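Local atomic coordinates of dihydroneopterin aldolase (Burkholderia thailandensis, PDB entry 3V9O), a protein that belongs to the dihydroneopterin aldolase family, whose subunits fold as a four-stranded antiparallel sheet backed by two helices, and binds guanine. Residues 17-22 with 111-116; 24-29 with 52-57; 48-53 with 117-122. All coordinates share one frame; numbering follows the deposited sequence.

Contact 1. Residues 17-22 with 111-116; sequences PRLADC and VRAVRV. With EDO (1,2-ethanediol), chain B.
A classic beta bulge at the start of strand 113-120 turns Arg112 toward the loop 17-22, and this contact is built on that arginine. Arg112 and Ala113 both face Phe56 of the neighbouring strand, and both point toward the loop. The Arg112 chain leaves with CG anti to the backbone N (chi1 167°) and then bends at chi2 and chi3, which folds the guanidinium over the loop. NH1 is gripped twice. Arg112 NH1 donates to Arg18 O at 2.8 Å. Arg18 O lies in the guanidinium plane, while NH1 comes from above the Arg18 carbonyl plane. Arg112 NH1 also donates to Asp21 OD1 at 2.8 Å, a salt bridge that uses the syn lone pair of the carboxylate.

The other edge of Arg112 holds an ethanediol, with NE donating to O2 and NH2 to O1, each at 3.1 Å. One face of the Arg112 guanidinium lies under the guanidinium of Arg18, in a stack with planes 9° apart and centres 4.1 Å apart. The Asp21 carboxylate probably eases the repulsion between these like charges. Cys22 SG sits over the opposite face, 3.8 Å from Arg112 NH1. Leu19 CD2 touches Arg112 CG and Ala113 CB, both at 3.8 Å.

A type I turn from Leu19 to Cys22, closed by Cys22 N to Leu19 O, shapes the loop and leads into strand 22-34. Leu19 also packs on Phe56 of strand 47-58 and Phe135 of strand 127-137. The loop thus closes over the ends of three strands, and Ala20 O accepts a hydrogen bond from Arg136 NH2 of the second subunit.

Contact 2. Residues 24-29 with 52-57; sequences RLYLRN and NVDLFV
Val53 O is held by two contacts: a hydrogen bond from Leu27 N at 2.8 Å and a CA-H...O contact from Tyr26 CA at 3.2 Å. Asp54 OD1 takes a salt bridge from Arg24 NH1 at 2.8 Å, and OD2 of the same carboxylate takes another from Arg115. Arg24 NH1 comes from above the carboxylate plane, while OD1 lies in the guanidinium plane; the planes are 75° apart. The Arg24 chain bends at chi3, which brings NH1 back over Asp54. On the way Arg24 CD passes Phe56 CZ at 3.7 Å. With an arginine on each oxygen, Asp54 is probably held ionised. Arg24 NE has its own partner, Glu133 of the second subunit.

Strands 24-29 and 52-57 are antiparallel neighbours in the sheet of the tunnelling fold (T-fold) of this family. Leu25 with Leu55 and Leu27 with Val53 are hydrogen-bonded pairs; their N-H...O bonds are nearly straight, 166° to 169°. These four side chains lie on the helix-facing side, where Leu25, Leu27 and Val53 reach Met78 of helix 76-87. Leu25 CG also meets Val57 CG2 at 4.1 Å. The Leu25 side chain is about 4 Å from bound guanine.

Past Leu27 and Val53 the Asn52 side chain takes over. Its OD1 accepts from backbone Asn29 N at 2.8 Å, and Asn52 ND2 donates to Asn29 OD1 at 3.0 Å. On the Arg24 and Asp54 face, Tyr26 OH hydrogen-bonds Glu119 OE1 of the second subunit. Arg28 NH2 salt-bridges OE2 of that Glu119. Residues 24-28 pair with a strand of the same subunit, so the sheet runs on across the interface.

Contact 3. Residues 48-53 with 117-122; sequences RVVINV and STEKPD. With EDO (1,2-ethanediol), chain E.
The tight part of this contact is the ladder from Val50 to Asn52, with Pro121 packed on Arg48; the loose side is the water-bridged edge between Arg48 and Asp122. Two hydrogen-bonded pairs, Val50 with Glu119 and Asn52 with Ser117, close the ladder; Val50 N to Glu119 O is 2.9 Å. On the helix side, Ile51 CG1 lies beside Thr118 CG2 at 4.1 Å. On the other face Glu119 CG, in the crowded position between backbone N and carbonyl carbon (chi1 69°), packs on Val50 CB at 3.9 Å. The Glu119 carboxylate hydrogen-bonds Tyr26 OH and salt-bridges Arg28 NH2 of the third subunit. A water joins Val50 O, Asn52 ND2 and Ser117 OG. Pro121 CG presses on one face of the Arg48 guanidinium, 3.4 Å from Arg48 NH1.

At the loose edge, Arg48 NE and Asp122 OD2 do not touch. One water links Arg48 O to Asp122 N, and two others join Asp122 OD2 to Arg48 N and NE. Arg48 NH2 has a salt bridge to Glu31 and a weak hydrogen bond to O2 of ethanediol.

The Lys120 side chain is about 5 Å from bound guanine. Strands 47-58 and 113-120 are the central pair of the T-fold sheet, and Thr118 OG1 bonds Gln94 of the guanine pocket.

In the fold
All three contacts belong to one antiparallel sheet. Contact 2 joins its first two strands and contact 3 its middle two. Contact 1 folds the loop before the first strand onto the start of the third. Contact 2 is the buried one, near the centre of the chain. Contacts 1 and 3 are partly buried, lie on opposite sides of that centre, and have ethanediol or water at their polar ends. Contacts 2 and 3 are backbone ladders that share Asn52 and Val53, whereas contact 1 depends on side-chain charge. The Arg115-Asp54 salt bridge ties contact 1 to contact 2. Contacts 2 and 3 supply complementary halves of one contact between subunits.

Contact 1. Residues 17-22 with 111-116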
loop_
_atom_site.group_PDB
_atom_site.type_symbol
_atom_site.label_atom_id
_atom_site.label_comp_id
_atom_site.label_asym_id
_atom_site.label_seq_id
_atom_site.Cartn_x
_atom_site.Cartn_y
_atom_site.Cartn_z
ATOM N N PRO A 17 -1.796 13.657 -11.210
ATOM C CA PRO A 17 -1.998 15.067 -11.588
ATOM C C PRO A 17 -3.461 15.533 -11.583
ATOM O O PRO A 17 -3.728 16.701 -11.309
ATOM C CB PRO A 17 -1.421 15.137 -13.009
ATOM C CG PRO A 17 -1.421 13.728 -13.497
ATOM C CD PRO A 17 -1.147 12.890 -12.287
ATOM N N ARG A 18 -4.390 14.630 -11.875
ATOM C CA ARG A 18 -5.812 14.967 -11.920
ATOM C C ARG A 18 -6.422 14.978 -10.517
ATOM O O ARG A 18 -7.563 15.387 -10.313
ATOM C CB ARG A 18 -6.545 13.962 -12.809
ATOM C CG ARG A 18 -8.005 14.279 -13.064
ATOM C CD ARG A 18 -8.197 15.654 -13.677
ATOM N NE ARG A 18 -9.577 15.850 -14.116
ATOM C CZ ARG A 18 -10.184 17.031 -14.149
ATOM N NH1 ARG A 18 -9.529 18.121 -13.766
ATOM N NH2 ARG A 18 -11.443 17.126 -14.569
ATOM N N LEU A 19 -5.636 14.533 -9.548
ATOM C CA LEU A 19 -6.105 14.341 -8.179
ATOM C C LEU A 19 -5.284 15.188 -7.201
ATOM O O LEU A 19 -5.531 15.177 -5.996
ATOM C CB LEU A 19 -5.989 12.855 -7.790
ATOM C CG LEU A 19 -6.786 11.814 -8.597
ATOM C CD1 LEU A 19 -6.609 10.434 -8.006
ATOM C CD2 LEU A 19 -8.264 12.193 -8.585
ATOM N N ALA A 20 -4.308 15.921 -7.720
ATOM C CA ALA A 20 -3.436 16.719 -6.855
ATOM C C ALA A 20 -4.169 17.854 -6.112
ATOM O O ALA A 20 -3.679 18.363 -5.106
ATOM C CB ALA A 20 -2.259 17.275 -7.651
ATOM N N ASP A 21 -5.326 18.265 -6.628
ATOM C CA ASP A 21 -6.063 19.337 -6.006
ATOM C C ASP A 21 -7.240 18.761 -5.207
ATOM O O ASP A 21 -8.165 19.505 -4.885
ATOM C CB ASP A 21 -6.554 20.352 -7.059
ATOM C CG ASP A 21 -7.410 19.704 -8.152
ATOM O OD1 ASP A 21 -7.456 18.456 -8.264
ATOM O OD2 ASP A 21 -8.002 20.483 -8.955
ATOM N N CYS A 22 -7.183 17.469 -4.891
ATOM C CA CYS A 22 -8.259 16.761 -4.205
ATOM C C CYS A 22 -7.828 16.296 -2.792
ATOM O O CYS A 22 -6.637 16.139 -2.507
ATOM C CB CYS A 22 -8.676 15.488 -4.955
ATOM S SG CYS A 22 -9.622 15.919 -6.440
ATOM N N VAL A 111 -17.594 15.045 -6.846
ATOM C CA VAL A 111 -16.722 13.880 -6.894
ATOM C C VAL A 111 -15.928 13.920 -8.208
ATOM O O VAL A 111 -16.516 13.933 -9.321
ATOM C CB VAL A 111 -17.549 12.611 -6.747
ATOM C CG1 VAL A 111 -16.692 11.363 -6.975
ATOM C CG2 VAL A 111 -18.191 12.557 -5.307
ATOM N N ARG A 112 -14.602 13.922 -8.109
ATOM C CA ARG A 112 -13.676 13.893 -9.236
ATOM C C ARG A 112 -13.357 12.467 -9.646
ATOM O O ARG A 112 -13.156 12.170 -10.814
ATOM C CB ARG A 112 -12.401 14.584 -8.813
ATOM C CG ARG A 112 -11.162 14.418 -9.698
ATOM C CD ARG A 112 -11.253 15.333 -10.898
ATOM N NE ARG A 112 -11.604 16.735 -10.600
ATOM C CZ ARG A 112 -10.743 17.669 -10.168
ATOM N NH1 ARG A 112 -9.455 17.370 -9.976
ATOM N NH2 ARG A 112 -11.176 18.917 -9.947
ATOM N N ALA A 113 -13.248 11.544 -8.664
ATOM C CA ALA A 113 -12.845 10.163 -8.954
ATOM C C ALA A 113 -13.291 9.237 -7.847
ATOM O O ALA A 113 -13.521 9.733 -6.708
ATOM C CB ALA A 113 -11.330 10.037 -9.108
ATOM N N VAL A 114 -13.378 7.958 -8.149
ATOM C CA VAL A 114 -13.680 6.988 -7.105
ATOM C C VAL A 114 -12.912 5.697 -7.346
ATOM O O VAL A 114 -12.679 5.286 -8.501
ATOM C CB VAL A 114 -15.201 6.813 -6.981
ATOM C CG1 VAL A 114 -15.773 6.246 -8.244
ATOM C CG2 VAL A 114 -15.542 5.919 -5.752
ATOM N N ARG A 115 -12.472 5.069 -6.253
ATOM C CA ARG A 115 -11.877 3.733 -6.306
ATOM C C ARG A 115 -12.859 2.876 -5.486
ATOM O O ARG A 115 -13.175 3.258 -4.327
ATOM C CB ARG A 115 -10.483 3.679 -5.698
ATOM C CG ARG A 115 -9.846 2.241 -5.867
ATOM C CD ARG A 115 -8.470 2.141 -5.195
ATOM N NE ARG A 115 -8.623 2.201 -3.720
ATOM C CZ ARG A 115 -8.923 1.168 -2.888
ATOM N NH1 ARG A 115 -9.140 -0.085 -3.316
ATOM N NH2 ARG A 115 -9.025 1.407 -1.575
ATOM N N VAL A 116 -13.305 1.741 -5.994
ATOM C CA VAL A 116 -14.153 0.797 -5.259
ATOM C C VAL A 116 -13.597 -0.595 -5.456
ATOM O O VAL A 116 -13.229 -0.984 -6.559
ATOM C CB VAL A 116 -15.569 0.761 -5.789
ATOM C CG1 VAL A 116 -16.430 -0.215 -4.926
ATOM C CG2 VAL A 116 -16.174 2.162 -5.795
HETATM C C1 EDO B . -15.451 18.780 -9.663
HETATM O O1 EDO B . -14.260 19.440 -10.133
HETATM C C2 EDO B . -15.249 17.274 -9.773
HETATM O O2 EDO B . -14.637 16.859 -11.019
#

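Contact 2. Residues 24-29 with 52-57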
loop_
_atom_site.group_PDB
_atom_site.type_symbol
_atom_site.label_atom_id
_atom_site.label_comp_id
_atom_site.label_asym_id
_atom_site.label_seq_id
_atom_site.Cartn_x
_atom_site.Cartn_y
_atom_site.Cartn_z
ATOM N N ARG A 24 -8.861 12.960 -0.222
ATOM C CA ARG A 24 -9.398 11.589 -0.327
ATOM C C ARG A 24 -10.247 11.293 0.878
ATOM O O ARG A 24 -9.793 11.423 2.020
ATOM C CB ARG A 24 -8.253 10.592 -0.386
ATOM C CG ARG A 24 -8.704 9.111 -0.370
ATOM C CD ARG A 24 -7.519 8.175 -0.709
ATOM N NE ARG A 24 -6.563 8.075 0.395
ATOM C CZ ARG A 24 -6.545 7.077 1.298
ATOM N NH1 ARG A 24 -7.430 6.091 1.233
ATOM N NH2 ARG A 24 -5.619 7.064 2.272
ATOM N N LEU A 25 -11.500 10.921 0.683
ATOM C CA LEU A 25 -12.357 10.391 1.737
ATOM C C LEU A 25 -12.329 8.884 1.563
ATOM O O LEU A 25 -12.290 8.410 0.435
ATOM C CB LEU A 25 -13.789 10.882 1.516
ATOM C CG LEU A 25 -13.988 12.404 1.271
ATOM C CD1 LEU A 25 -15.471 12.666 1.060
ATOM C CD2 LEU A 25 -13.482 13.237 2.419
ATOM N N TYR A 26 -12.295 8.129 2.658
ATOM C CA TYR A 26 -12.149 6.679 2.498
ATOM C C TYR A 26 -12.995 5.946 3.536
ATOM O O TYR A 26 -13.139 6.330 4.685
ATOM C CB TYR A 26 -10.672 6.255 2.514
ATOM C CG TYR A 26 -9.894 6.550 3.769
ATOM C CD1 TYR A 26 -9.848 5.615 4.824
ATOM C CD2 TYR A 26 -9.148 7.729 3.888
ATOM C CE1 TYR A 26 -9.072 5.843 5.939
ATOM C CE2 TYR A 26 -8.372 7.970 4.999
ATOM C CZ TYR A 26 -8.324 7.055 6.045
ATOM O OH TYR A 26 -7.492 7.283 7.118
ATOM N N LEU A 27 -13.494 4.799 3.048
ATOM C CA LEU A 27 -14.244 3.852 3.884
ATOM C C LEU A 27 -13.482 2.540 3.825
ATOM O O LEU A 27 -13.259 1.941 2.736
ATOM C CB LEU A 27 -15.641 3.669 3.247
ATOM C CG LEU A 27 -16.594 2.921 4.179
ATOM C CD1 LEU A 27 -16.929 3.702 5.440
ATOM C CD2 LEU A 27 -17.890 2.592 3.355
ATOM N N ARG A 28 -12.977 2.085 4.979
ATOM C CA ARG A 28 -12.159 0.882 5.037
ATOM C C ARG A 28 -12.942 -0.301 5.567
ATOM O O ARG A 28 -13.521 -0.229 6.666
ATOM C CB ARG A 28 -10.894 1.074 5.915
ATOM C CG ARG A 28 -9.980 -0.124 5.850
ATOM C CD ARG A 28 -8.526 0.083 6.286
ATOM N NE ARG A 28 -8.456 0.341 7.716
ATOM C CZ ARG A 28 -8.183 1.539 8.271
ATOM N NH1 ARG A 28 -7.884 2.584 7.545
ATOM N NH2 ARG A 28 -8.174 1.608 9.580
ATOM N N ASN A 29 -12.909 -1.378 4.779
ATOM C CA ASN A 29 -13.501 -2.701 5.166
ATOM C C ASN A 29 -14.934 -2.567 5.674
ATOM O O ASN A 29 -15.217 -2.912 6.852
ATOM C CB ASN A 29 -12.626 -3.459 6.132
ATOM C CG ASN A 29 -11.274 -3.783 5.528
ATOM O OD1 ASN A 29 -11.176 -4.022 4.291
ATOM N ND2 ASN A 29 -10.236 -3.842 6.362
ATOM N N ASN A 52 -14.302 -1.629 -0.013
ATOM C CA ASN A 52 -13.474 -0.473 0.312
ATOM C C ASN A 52 -13.729 0.584 -0.716
ATOM O O ASN A 52 -13.891 0.300 -1.907
ATOM C CB ASN A 52 -11.966 -0.861 0.293
ATOM C CG ASN A 52 -11.606 -1.632 1.512
ATOM O OD1 ASN A 52 -11.264 -1.033 2.514
ATOM N ND2 ASN A 52 -11.757 -2.968 1.489
ATOM N N VAL A 53 -13.795 1.850 -0.264
ATOM C CA VAL A 53 -14.140 2.971 -1.178
ATOM C C VAL A 53 -13.199 4.137 -0.880
ATOM O O VAL A 53 -12.911 4.469 0.285
ATOM C CB VAL A 53 -15.567 3.480 -0.920
ATOM C CG1 VAL A 53 -15.947 4.652 -1.881
ATOM C CG2 VAL A 53 -16.594 2.304 -1.088
ATOM N N ASP A 54 -12.734 4.765 -1.966
ATOM C CA ASP A 54 -11.950 6.024 -1.894
ATOM C C ASP A 54 -12.702 7.008 -2.791
ATOM O O ASP A 54 -13.018 6.741 -3.954
ATOM C CB ASP A 54 -10.530 5.897 -2.404
ATOM C CG ASP A 54 -9.665 5.004 -1.583
ATOM O OD1 ASP A 54 -9.513 5.197 -0.385
ATOM O OD2 ASP A 54 -9.049 4.110 -2.185
ATOM N N LEU A 55 -13.076 8.167 -2.237
ATOM C CA LEU A 55 -13.726 9.204 -3.006
ATOM C C LEU A 55 -12.779 10.399 -3.085
ATOM O O LEU A 55 -12.296 10.878 -2.036
ATOM C CB LEU A 55 -15.044 9.525 -2.259
ATOM C CG LEU A 55 -16.199 10.134 -2.959
ATOM C CD1 LEU A 55 -16.632 9.151 -4.071
ATOM C CD2 LEU A 55 -17.323 10.255 -1.921
ATOM N N PHE A 56 -12.487 10.910 -4.275
ATOM C CA PHE A 56 -11.595 12.090 -4.468
ATOM C C PHE A 56 -12.448 13.289 -4.734
ATOM O O PHE A 56 -13.193 13.290 -5.737
ATOM C CB PHE A 56 -10.543 11.829 -5.543
ATOM C CG PHE A 56 -9.672 10.635 -5.163
ATOM C CD1 PHE A 56 -10.052 9.315 -5.458
ATOM C CD2 PHE A 56 -8.489 10.906 -4.483
ATOM C CE1 PHE A 56 -9.238 8.225 -5.022
ATOM C CE2 PHE A 56 -7.678 9.848 -4.096
ATOM C CZ PHE A 56 -8.049 8.541 -4.380
ATOM N N VAL A 57 -12.388 14.266 -3.834
ATOM C CA VAL A 57 -13.204 15.476 -3.936
ATOM C C VAL A 57 -12.283 16.719 -3.939
ATOM O O VAL A 57 -11.303 16.754 -3.152
ATOM C CB VAL A 57 -14.269 15.504 -2.788
ATOM C CG1 VAL A 57 -15.133 14.262 -2.865
ATOM C CG2 VAL A 57 -13.613 15.534 -1.406
#

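Contact 3. Residues 48-53 with 117-122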
loop_
_atom_site.group_PDB
_atom_site.type_symbol
_atom_site.label_atom_id
_atom_site.label_comp_id
_atom_site.label_asym_id
_atom_site.label_seq_id
_atom_site.Cartn_x
_atom_site.Cartn_y
_atom_site.Cartn_z
ATOM N N ARG A 48 -20.498 -13.162 3.110
ATOM C CA ARG A 48 -19.882 -11.906 3.548
ATOM C C ARG A 48 -19.103 -11.295 2.405
ATOM O O ARG A 48 -18.321 -11.982 1.745
ATOM C CB ARG A 48 -18.925 -12.182 4.725
ATOM C CG ARG A 48 -18.546 -10.920 5.527
ATOM C CD ARG A 48 -18.030 -11.346 6.925
ATOM N NE ARG A 48 -16.679 -11.919 6.839
ATOM C CZ ARG A 48 -15.550 -11.221 6.904
ATOM N NH1 ARG A 48 -14.379 -11.849 6.816
ATOM N NH2 ARG A 48 -15.591 -9.900 7.031
ATOM N N VAL A 49 -19.322 -10.006 2.158
ATOM C CA VAL A 49 -18.598 -9.251 1.119
ATOM C C VAL A 49 -17.975 -8.071 1.810
ATOM O O VAL A 49 -18.638 -7.384 2.628
ATOM C CB VAL A 49 -19.561 -8.807 -0.014
ATOM C CG1 VAL A 49 -18.791 -7.966 -1.079
ATOM C CG2 VAL A 49 -20.223 -10.020 -0.675
ATOM N N VAL A 50 -16.685 -7.783 1.531
ATOM C CA VAL A 50 -15.983 -6.649 2.178
ATOM C C VAL A 50 -15.688 -5.611 1.089
ATOM O O VAL A 50 -15.136 -5.951 -0.005
ATOM C CB VAL A 50 -14.708 -7.133 2.856
ATOM C CG1 VAL A 50 -13.916 -5.951 3.418
ATOM C CG2 VAL A 50 -15.050 -8.149 3.994
ATOM N N ILE A 51 -16.061 -4.371 1.373
ATOM C CA ILE A 51 -16.053 -3.283 0.366
ATOM C C ILE A 51 -15.152 -2.162 0.852
ATOM O O ILE A 51 -15.200 -1.782 2.025
ATOM C CB ILE A 51 -17.478 -2.782 0.161
ATOM C CG1 ILE A 51 -18.287 -3.954 -0.387
ATOM C CG2 ILE A 51 -17.478 -1.603 -0.870
ATOM C CD1 ILE A 51 -19.733 -3.800 -0.351
ATOM N N ASN A 52 -14.302 -1.629 -0.013
ATOM C CA ASN A 52 -13.474 -0.473 0.312
ATOM C C ASN A 52 -13.729 0.584 -0.716
ATOM O O ASN A 52 -13.891 0.300 -1.907
ATOM C CB ASN A 52 -11.966 -0.861 0.293
ATOM C CG ASN A 52 -11.606 -1.632 1.512
ATOM O OD1 ASN A 52 -11.264 -1.033 2.514
ATOM N ND2 ASN A 52 -11.757 -2.968 1.489
ATOM N N VAL A 53 -13.795 1.850 -0.264
ATOM C CA VAL A 53 -14.140 2.971 -1.178
ATOM C C VAL A 53 -13.199 4.137 -0.880
ATOM O O VAL A 53 -12.911 4.469 0.285
ATOM C CB VAL A 53 -15.567 3.480 -0.920
ATOM C CG1 VAL A 53 -15.947 4.652 -1.881
ATOM C CG2 VAL A 53 -16.594 2.304 -1.088
ATOM N N SER A 117 -13.451 -1.325 -4.352
ATOM C CA SER A 117 -13.161 -2.758 -4.414
ATOM C C SER A 117 -14.244 -3.506 -3.650
ATOM O O SER A 117 -14.738 -3.065 -2.595
ATOM C CB SER A 117 -11.752 -3.138 -3.908
ATOM O OG SER A 117 -11.629 -2.875 -2.517
ATOM N N THR A 118 -14.574 -4.669 -4.174
ATOM C CA THR A 118 -15.356 -5.682 -3.446
ATOM C C THR A 118 -14.517 -6.934 -3.337
ATOM O O THR A 118 -13.663 -7.184 -4.191
ATOM C CB THR A 118 -16.713 -6.021 -4.160
ATOM O OG1 THR A 118 -16.413 -6.557 -5.456
ATOM C CG2 THR A 118 -17.566 -4.714 -4.373
ATOM N N GLU A 119 -14.729 -7.715 -2.266
ATOM C CA GLU A 119 -14.019 -9.001 -2.177
ATOM C C GLU A 119 -14.846 -9.932 -1.355
ATOM O O GLU A 119 -15.648 -9.566 -0.500
ATOM C CB GLU A 119 -12.602 -8.789 -1.620
ATOM C CG GLU A 119 -12.602 -8.371 -0.137
ATOM C CD GLU A 119 -11.284 -7.854 0.362
ATOM O OE1 GLU A 119 -10.603 -7.146 -0.393
ATOM O OE2 GLU A 119 -10.989 -8.040 1.569
ATOM N N LYS A 120 -14.593 -11.233 -1.615
ATOM C CA LYS A 120 -15.209 -12.316 -0.867
ATOM C C LYS A 120 -14.161 -13.019 -0.049
ATOM O O LYS A 120 -13.337 -13.809 -0.585
ATOM C CB LYS A 120 -15.813 -13.340 -1.842
ATOM C CG LYS A 120 -17.079 -12.886 -2.440
ATOM C CD LYS A 120 -17.557 -14.010 -3.455
ATOM C CE LYS A 120 -18.673 -13.617 -4.243
ATOM N NZ LYS A 120 -19.186 -14.899 -4.967
ATOM N N PRO A 121 -14.160 -12.792 1.264
ATOM C CA PRO A 121 -13.180 -13.504 2.120
ATOM C C PRO A 121 -13.350 -15.000 2.107
ATOM O O PRO A 121 -12.345 -15.686 2.413
ATOM C CB PRO A 121 -13.423 -12.953 3.530
ATOM C CG PRO A 121 -14.863 -12.329 3.439
ATOM C CD PRO A 121 -14.965 -11.824 2.042
ATOM N N ASP A 122 -14.544 -15.494 1.825
ATOM C CA ASP A 122 -14.797 -16.959 1.952
ATOM C C ASP A 122 -14.865 -17.635 0.610
ATOM O O ASP A 122 -15.317 -18.827 0.590
ATOM C CB ASP A 122 -16.045 -17.233 2.781
ATOM C CG ASP A 122 -15.971 -16.570 4.120
ATOM O OD1 ASP A 122 -14.890 -16.608 4.742
ATOM O OD2 ASP A 122 -16.959 -15.942 4.522
HETATM C C1 EDO E . -11.575 -7.809 5.900
HETATM O O1 EDO E . -12.029 -9.161 6.098
HETATM C C2 EDO E . -12.162 -6.880 6.974
HETATM O O2 EDO E . -13.470 -7.276 7.436
HETATM O O HOH W 1 -17.099 -14.319 1.041
HETATM O O HOH W 2 -19.149 -15.688 3.157
HETATM O O HOH W 3 -16.561 -14.757 6.920
HETATM O O HOH W 4 -12.620 -4.767 -0.675
#